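Local coordinates for protein type III Pentaketide Synthase (Neurospora crassa, PDB 3EUO) that acts as a type III polyketide synthase, probably extending acyl starters into pentaketides through repeated acyl transfer and decarboxylative condensation, at residues Ser4-Val10 with Ala205-Ser211; Ile103-Thr109 with Ala167-Ala173; Pro221-Asp225 with Leu339-Arg343. The contacts are given in a common frame with arbitrary orientation. Numbering follows the deposited sequence.

Contact 1 (Ser4-Val10 with Ala205-Ser211)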
# COMPACT_ATOMS: atom_id res chain seq x y z
N SER A 4 -7.39 -6.26 -20.99
CA SER A 4 -6.88 -7.59 -21.30
C SER A 4 -5.55 -7.86 -20.61
O SER A 4 -4.71 -6.95 -20.47
CB SER A 4 -6.75 -7.80 -22.81
OG SER A 4 -5.72 -6.98 -23.35
N ILE A 5 -5.37 -9.11 -20.18
CA ILE A 5 -4.09 -9.59 -19.66
C ILE A 5 -3.27 -10.08 -20.84
O ILE A 5 -3.62 -11.08 -21.47
CB ILE A 5 -4.28 -10.71 -18.60
CG1 ILE A 5 -4.99 -10.16 -17.36
CG2 ILE A 5 -2.94 -11.35 -18.23
CD1 ILE A 5 -5.45 -11.23 -16.34
N THR A 6 -2.19 -9.38 -21.15
CA THR A 6 -1.41 -9.63 -22.36
C THR A 6 -0.12 -10.41 -22.10
O THR A 6 0.54 -10.87 -23.04
CB THR A 6 -1.09 -8.34 -23.11
OG1 THR A 6 -0.47 -7.42 -22.21
CG2 THR A 6 -2.36 -7.72 -23.67
N GLY A 7 0.23 -10.56 -20.83
CA GLY A 7 1.36 -11.41 -20.45
C GLY A 7 1.25 -11.83 -19.00
O GLY A 7 0.63 -11.14 -18.20
N LEU A 8 1.85 -12.98 -18.68
CA LEU A 8 1.94 -13.45 -17.30
C LEU A 8 3.34 -14.02 -17.11
O LEU A 8 3.91 -14.60 -18.04
CB LEU A 8 0.90 -14.54 -16.99
CG LEU A 8 -0.59 -14.27 -17.20
CD1 LEU A 8 -1.04 -14.69 -18.61
CD2 LEU A 8 -1.41 -15.01 -16.15
N GLY A 9 3.87 -13.86 -15.90
CA GLY A 9 5.15 -14.43 -15.53
C GLY A 9 5.15 -14.87 -14.09
O GLY A 9 4.52 -14.24 -13.23
N VAL A 10 5.87 -15.96 -13.82
CA VAL A 10 5.93 -16.53 -12.48
C VAL A 10 7.37 -16.95 -12.24
O VAL A 10 8.02 -17.51 -13.12
CB VAL A 10 4.99 -17.74 -12.34
CG1 VAL A 10 5.09 -18.36 -10.93
CG2 VAL A 10 3.54 -17.35 -12.64
N ALA A 205 7.05 -15.15 -6.64
CA ALA A 205 6.66 -13.87 -7.24
C ALA A 205 5.93 -14.17 -8.53
O ALA A 205 6.27 -15.12 -9.23
CB ALA A 205 7.86 -12.99 -7.49
N SER A 206 4.91 -13.38 -8.82
CA SER A 206 4.16 -13.55 -10.05
C SER A 206 3.69 -12.20 -10.54
O SER A 206 3.48 -11.28 -9.74
CB SER A 206 2.97 -14.47 -9.82
OG SER A 206 2.12 -13.96 -8.82
N ALA A 207 3.52 -12.08 -11.85
CA ALA A 207 3.15 -10.80 -12.45
C ALA A 207 2.27 -11.00 -13.66
O ALA A 207 2.34 -12.03 -14.33
CB ALA A 207 4.40 -10.01 -12.82
N VAL A 208 1.42 -10.01 -13.92
CA VAL A 208 0.69 -9.91 -15.18
C VAL A 208 0.82 -8.50 -15.74
O VAL A 208 1.10 -7.55 -15.00
CB VAL A 208 -0.82 -10.30 -15.06
CG1 VAL A 208 -0.98 -11.73 -14.51
CG2 VAL A 208 -1.61 -9.29 -14.22
N ILE A 209 0.65 -8.39 -17.05
CA ILE A 209 0.48 -7.09 -17.68
C ILE A 209 -0.99 -6.91 -17.98
O ILE A 209 -1.60 -7.77 -18.64
CB ILE A 209 1.27 -6.98 -19.00
CG1 ILE A 209 2.77 -7.23 -18.76
CG2 ILE A 209 0.98 -5.63 -19.66
CD1 ILE A 209 3.43 -6.24 -17.77
N LEU A 210 -1.58 -5.85 -17.44
CA LEU A 210 -2.95 -5.48 -17.79
C LEU A 210 -2.92 -4.26 -18.70
O LEU A 210 -2.37 -3.21 -18.33
CB LEU A 210 -3.80 -5.17 -16.55
CG LEU A 210 -5.32 -5.04 -16.79
CD1 LEU A 210 -5.95 -6.39 -17.20
CD2 LEU A 210 -6.02 -4.48 -15.56
N SER A 211 -3.50 -4.41 -19.89
CA SER A 211 -3.56 -3.34 -20.87
C SER A 211 -4.99 -2.83 -21.03
O SER A 211 -5.94 -3.61 -20.89
CB SER A 211 -3.06 -3.85 -22.23
OG SER A 211 -3.21 -2.85 -23.23
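Strand Ser4-Val10 runs antiparallel to Ala205-Ser211, at 174° and 4.7 Å between axes. Ser4 and Ser211 close one end with a reciprocal pair, Ser4 N to Ser211 O 3.0 Å and Ser211 N to Ser4 O 2.9 Å; likewise Gly9 N to Ala207 O 2.9 Å and Ala207 N to Gly9 O 2.8 Å. Between them Thr6 and Gly7 both stand opposite Ile209, a beta bulge: Thr6 N reaches Ile209 O and Ile209 N reaches Gly7 O, both at 3.0 Å. At the bulge, where Thr6 has psi -10°, its side chain points sideways, to neither face, and in its p rotamer OG1 comes 3.4 Å from Ile209 CG2. These are the first and last strands of the N-terminal half of a thiolase-like fold, the last antiparallel to its companions. On the face of Ile5, Leu8 and Val10, which meets helix 334-342, Val208 in its m rotamer fills the space between two neighbours: CB lies 4.0 Å from Ile5 CG2, and CG1 3.7 Å from Leu8 CD2. Leu210 (t, p) bends its end closer, CD1 to Ile5 CG1 3.9 Å, while Ser206, chi1 p, turns OG to Ala333 O. On the opposite face Gly7 and Gly9 leave little bulk, and Ile209 (m, m) leads away onto Met93 and Ala96 of helix 70-96. Ser211 is t, its hydroxyl bonded to Glu216 and Gly213.

Contact 2 (Ile103-Thr109 with Ala167-Ala173); sequences ITHMVST and ARILVLA
Two parallel strands, 105-109 and 168-173, lie side by side, their axes 4.6 Å apart and crossing at -16°, with Ile169, Leu170, Val171, Leu172 and Ala173 level with His105, Met106, Val107, Ser108 and Thr109. Phi and psi are extended except at Thr104 (-99/-31), where the first segment kinks before its strand. Ala167 starts the second segment, its CA 3.4 Å from Thr104 OG1. Arg168 N donates to Thr104 OG1 (3.0 Å), and Arg168 O accepts from Thr104 N (2.9 Å); Thr104 is p, so OG1 also hydrogen-bonds His105 ND1 at 2.7 Å. The Arg168 side chain leads away, bonding Ile214 O. Ile169 (m, t) lays CD1 over the ring of His105 (m, chi2 67°), a CH-pi contact 3.9 Å from its centroid, and sets CG2 4.0 Å from Val107 CG2. Leu170 N donates to His105 O at 3.0 Å and its O receives Val107 N at 2.8 Å; its t, p side chain turns to the opposite face, CB 4.1 Å from Ile103 CG2. Val171, on the Val107 side, brings CA 3.3 Å from Val107 O. Leu172 N bonds Val107 O and Leu172 O accepts Thr109 N, both at 2.9 Å. Ala173 CB ends 3.7 Å from Thr109 CG2. Adjacent parallel strands joined through helices and strand 134-138 mark the alpha/beta core of the thiolase-like fold.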
# COMPACT_ATOMS: atom_id res chain seq x y z
N ILE A 103 5.59 0.84 -20.10
CA ILE A 103 4.84 0.57 -18.87
C ILE A 103 4.45 1.90 -18.23
O ILE A 103 5.31 2.74 -17.94
CB ILE A 103 5.64 -0.32 -17.88
CG1 ILE A 103 6.06 -1.65 -18.54
CG2 ILE A 103 4.85 -0.58 -16.60
CD1 ILE A 103 4.90 -2.52 -19.03
N THR A 104 3.15 2.09 -18.02
CA THR A 104 2.59 3.36 -17.56
C THR A 104 2.31 3.41 -16.06
O THR A 104 2.36 4.48 -15.45
CB THR A 104 1.29 3.71 -18.30
OG1 THR A 104 0.32 2.67 -18.06
CG2 THR A 104 1.52 3.84 -19.81
N HIS A 105 1.96 2.25 -15.49
CA HIS A 105 1.67 2.15 -14.06
C HIS A 105 2.26 0.83 -13.57
O HIS A 105 2.49 -0.10 -14.35
CB HIS A 105 0.17 2.05 -13.77
CG HIS A 105 -0.69 3.14 -14.34
ND1 HIS A 105 -0.88 3.31 -15.70
CD2 HIS A 105 -1.50 4.04 -13.73
CE1 HIS A 105 -1.74 4.30 -15.90
NE2 HIS A 105 -2.13 4.75 -14.72
N MET A 106 2.44 0.74 -12.26
CA MET A 106 2.83 -0.50 -11.59
C MET A 106 1.92 -0.62 -10.37
O MET A 106 1.76 0.34 -9.62
CB MET A 106 4.30 -0.44 -11.18
CG MET A 106 4.88 -1.70 -10.56
SD MET A 106 6.68 -1.48 -10.29
CE MET A 106 7.37 -2.19 -11.76
N VAL A 107 1.27 -1.77 -10.20
CA VAL A 107 0.50 -2.04 -8.97
C VAL A 107 1.08 -3.29 -8.33
O VAL A 107 0.98 -4.37 -8.90
CB VAL A 107 -1.02 -2.24 -9.22
CG1 VAL A 107 -1.76 -2.47 -7.90
CG2 VAL A 107 -1.62 -1.03 -9.93
N SER A 108 1.70 -3.12 -7.16
CA SER A 108 2.42 -4.20 -6.50
C SER A 108 1.81 -4.52 -5.15
O SER A 108 1.18 -3.67 -4.54
CB SER A 108 3.90 -3.83 -6.30
OG SER A 108 4.50 -3.48 -7.54
N THR A 109 2.03 -5.74 -4.69
CA THR A 109 1.55 -6.11 -3.36
C THR A 109 2.55 -7.02 -2.66
O THR A 109 3.32 -7.74 -3.31
CB THR A 109 0.13 -6.75 -3.44
OG1 THR A 109 -0.42 -6.89 -2.12
CG2 THR A 109 0.16 -8.08 -4.14
N ALA A 167 -2.69 2.55 -21.56
CA ALA A 167 -2.25 2.09 -20.25
C ALA A 167 -1.73 0.68 -20.38
O ALA A 167 -2.39 -0.19 -20.97
CB ALA A 167 -3.38 2.15 -19.24
N ARG A 168 -0.54 0.46 -19.84
CA ARG A 168 0.05 -0.87 -19.73
C ARG A 168 0.56 -0.98 -18.31
O ARG A 168 1.53 -0.31 -17.93
CB ARG A 168 1.22 -1.02 -20.72
CG ARG A 168 0.88 -0.64 -22.17
CD ARG A 168 -0.03 -1.68 -22.87
NE ARG A 168 -0.21 -1.32 -24.28
CZ ARG A 168 -1.17 -0.52 -24.75
NH1 ARG A 168 -2.08 0.01 -23.94
NH2 ARG A 168 -1.21 -0.25 -26.05
N ILE A 169 -0.09 -1.83 -17.52
CA ILE A 169 0.20 -1.87 -16.08
C ILE A 169 0.87 -3.16 -15.65
O ILE A 169 0.34 -4.25 -15.87
CB ILE A 169 -1.08 -1.61 -15.24
CG1 ILE A 169 -1.75 -0.30 -15.70
CG2 ILE A 169 -0.74 -1.62 -13.74
CD1 ILE A 169 -2.82 0.25 -14.76
N LEU A 170 2.05 -3.03 -15.04
CA LEU A 170 2.71 -4.17 -14.42
C LEU A 170 2.03 -4.43 -13.09
O LEU A 170 2.12 -3.61 -12.17
CB LEU A 170 4.21 -3.91 -14.22
CG LEU A 170 5.01 -5.01 -13.50
CD1 LEU A 170 4.85 -6.38 -14.16
CD2 LEU A 170 6.48 -4.65 -13.41
N VAL A 171 1.37 -5.58 -12.98
CA VAL A 171 0.70 -6.00 -11.74
C VAL A 171 1.53 -7.11 -11.09
O VAL A 171 1.71 -8.17 -11.68
CB VAL A 171 -0.73 -6.52 -11.98
CG1 VAL A 171 -1.51 -6.56 -10.66
CG2 VAL A 171 -1.46 -5.65 -13.00
N LEU A 172 2.02 -6.86 -9.88
CA LEU A 172 3.07 -7.70 -9.31
C LEU A 172 2.78 -8.12 -7.87
O LEU A 172 2.39 -7.30 -7.05
CB LEU A 172 4.42 -6.97 -9.39
CG LEU A 172 5.66 -7.61 -8.73
CD1 LEU A 172 6.10 -8.87 -9.48
CD2 LEU A 172 6.82 -6.60 -8.64
N ALA A 173 3.00 -9.40 -7.57
CA ALA A 173 2.94 -9.90 -6.19
C ALA A 173 4.22 -10.62 -5.84
O ALA A 173 4.71 -11.45 -6.62
CB ALA A 173 1.74 -10.81 -6.00

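Contact 3 (Pro221-Asp225 with Leu339-Arg343)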
# COMPACT_ATOMS: atom_id res chain seq x y z
N PRO A 221 -2.99 -9.96 -29.84
CA PRO A 221 -3.23 -11.13 -29.00
C PRO A 221 -3.30 -10.76 -27.52
O PRO A 221 -2.71 -9.77 -27.09
CB PRO A 221 -2.00 -12.02 -29.25
CG PRO A 221 -1.34 -11.46 -30.47
CD PRO A 221 -1.65 -10.00 -30.45
N ALA A 222 -4.06 -11.54 -26.76
CA ALA A 222 -4.09 -11.44 -25.31
C ALA A 222 -4.34 -12.83 -24.77
O ALA A 222 -4.75 -13.72 -25.51
CB ALA A 222 -5.17 -10.48 -24.86
N ILE A 223 -4.06 -13.03 -23.48
CA ILE A 223 -4.28 -14.33 -22.86
C ILE A 223 -5.68 -14.39 -22.27
O ILE A 223 -6.43 -15.34 -22.53
CB ILE A 223 -3.20 -14.66 -21.79
CG1 ILE A 223 -1.81 -14.71 -22.43
CG2 ILE A 223 -3.46 -16.01 -21.17
CD1 ILE A 223 -1.03 -13.48 -22.25
N TYR A 224 -6.05 -13.37 -21.50
CA TYR A 224 -7.38 -13.25 -20.92
C TYR A 224 -7.89 -11.84 -21.14
O TYR A 224 -7.10 -10.90 -21.14
CB TYR A 224 -7.35 -13.49 -19.41
CG TYR A 224 -6.84 -14.83 -18.94
CD1 TYR A 224 -7.65 -15.97 -18.98
CD2 TYR A 224 -5.55 -14.96 -18.42
CE1 TYR A 224 -7.19 -17.21 -18.54
CE2 TYR A 224 -5.08 -16.20 -17.96
CZ TYR A 224 -5.90 -17.31 -18.03
OH TYR A 224 -5.43 -18.53 -17.58
N ASP A 225 -9.19 -11.70 -21.33
CA ASP A 225 -9.86 -10.41 -21.22
C ASP A 225 -10.48 -10.30 -19.82
O ASP A 225 -11.07 -11.26 -19.33
CB ASP A 225 -10.94 -10.26 -22.28
CG ASP A 225 -10.39 -10.30 -23.69
OD1 ASP A 225 -9.47 -9.52 -24.00
OD2 ASP A 225 -10.88 -11.13 -24.49
N LEU A 339 -3.36 -18.66 -12.65
CA LEU A 339 -3.77 -18.21 -13.98
C LEU A 339 -2.76 -18.52 -15.09
O LEU A 339 -3.15 -18.83 -16.23
CB LEU A 339 -4.12 -16.72 -13.97
CG LEU A 339 -5.40 -16.35 -13.24
CD1 LEU A 339 -5.44 -14.85 -13.05
CD2 LEU A 339 -6.64 -16.82 -14.01
N ASN A 340 -1.47 -18.44 -14.75
CA ASN A 340 -0.41 -18.81 -15.68
C ASN A 340 -0.45 -20.31 -15.98
O ASN A 340 -0.38 -20.74 -17.13
CB ASN A 340 0.96 -18.42 -15.10
CG ASN A 340 2.09 -18.59 -16.10
OD1 ASN A 340 1.97 -18.20 -17.26
ND2 ASN A 340 3.19 -19.17 -15.65
N ARG A 341 -0.59 -21.11 -14.93
CA ARG A 341 -0.60 -22.57 -15.08
C ARG A 341 -1.85 -23.05 -15.82
O ARG A 341 -1.78 -24.01 -16.60
CB ARG A 341 -0.47 -23.25 -13.72
CG ARG A 341 -0.43 -24.78 -13.74
CD ARG A 341 0.93 -25.32 -14.16
NE ARG A 341 1.00 -26.77 -13.92
CZ ARG A 341 1.28 -27.68 -14.85
NH1 ARG A 341 1.54 -27.32 -16.09
NH2 ARG A 341 1.31 -28.96 -14.51
N LEU A 342 -2.98 -22.40 -15.58
CA LEU A 342 -4.26 -22.81 -16.18
C LEU A 342 -4.19 -22.89 -17.70
O LEU A 342 -4.81 -23.76 -18.30
CB LEU A 342 -5.39 -21.86 -15.75
CG LEU A 342 -6.82 -22.16 -16.21
CD1 LEU A 342 -7.32 -23.50 -15.68
CD2 LEU A 342 -7.76 -21.04 -15.81
N ARG A 343 -3.45 -21.97 -18.31
CA ARG A 343 -3.42 -21.90 -19.77
C ARG A 343 -2.34 -22.78 -20.42
O ARG A 343 -2.11 -22.69 -21.62
CB ARG A 343 -3.35 -20.44 -20.27
CG ARG A 343 -2.25 -19.57 -19.65
CD ARG A 343 -0.85 -19.97 -20.11
NE ARG A 343 0.18 -19.04 -19.64
CZ ARG A 343 0.57 -17.94 -20.29
NH1 ARG A 343 0.02 -17.60 -21.45
NH2 ARG A 343 1.52 -17.17 -19.77
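Tyr224 reaches across to the C-terminal part of helix 334-342, its ring carbon CZ 4.1 Å from Leu339 CD2 and its hydroxyl OH donating to Leu339 O at 2.7 Å. The carbonyl oxygen lies at the ring edge, near its plane, so the m rotamer of Tyr224 directs the phenol straight at the helix backbone; OH also nears Leu342 CB (3.8 Å) and Arg343 CB (3.9 Å). The preceding residue, Ile223, can point the same way because Ile223 and Tyr224 both face Ile5 of strand 4-11, a classic beta bulge, with Ile223 psi at -50°. This bulge opens strand 224-233, the first of the C-terminal half of the thiolase-like fold, and the helix packs over the sheet beside it. Ile223 CG1 lies 3.6 Å from Arg343 NH1, an apolar flank to the guanidinium. Arg343, chi1 and chi2 both p, curls back onto the end of helix 334-342, just before it: NH2 bonds Asn340 OD1 at 2.8 Å and NE the same oxygen at 3.1 Å, while a salt bridge joins Arg343 to Glu95.

Overall arrangement
Contacts 1 and 2 lie within one mixed sheet, and contact 3 joins its strand 224-233 to helix 334-342. Contacts 1 and 2 meet edge to edge, their centres 9 Å apart: Leu210 O to Ile169 N and Val208 O to Val171 N, each 2.8 Å. On the other flank contact 1 meets contact 3, also 9 Å away between centres, through Ile5 N to Tyr224 O (2.7 Å) and Ile5 O to Ile223 N (2.8 Å), where the two halves of the sheet join. Contacts 2 and 3, 17 Å apart between centres, do not touch. Cys143, oxidised to 3-sulfinoalanine and probably the nucleophile as in chalcone synthases, follows strand 134-138, next to contact 2 and outermost on that side within this chain.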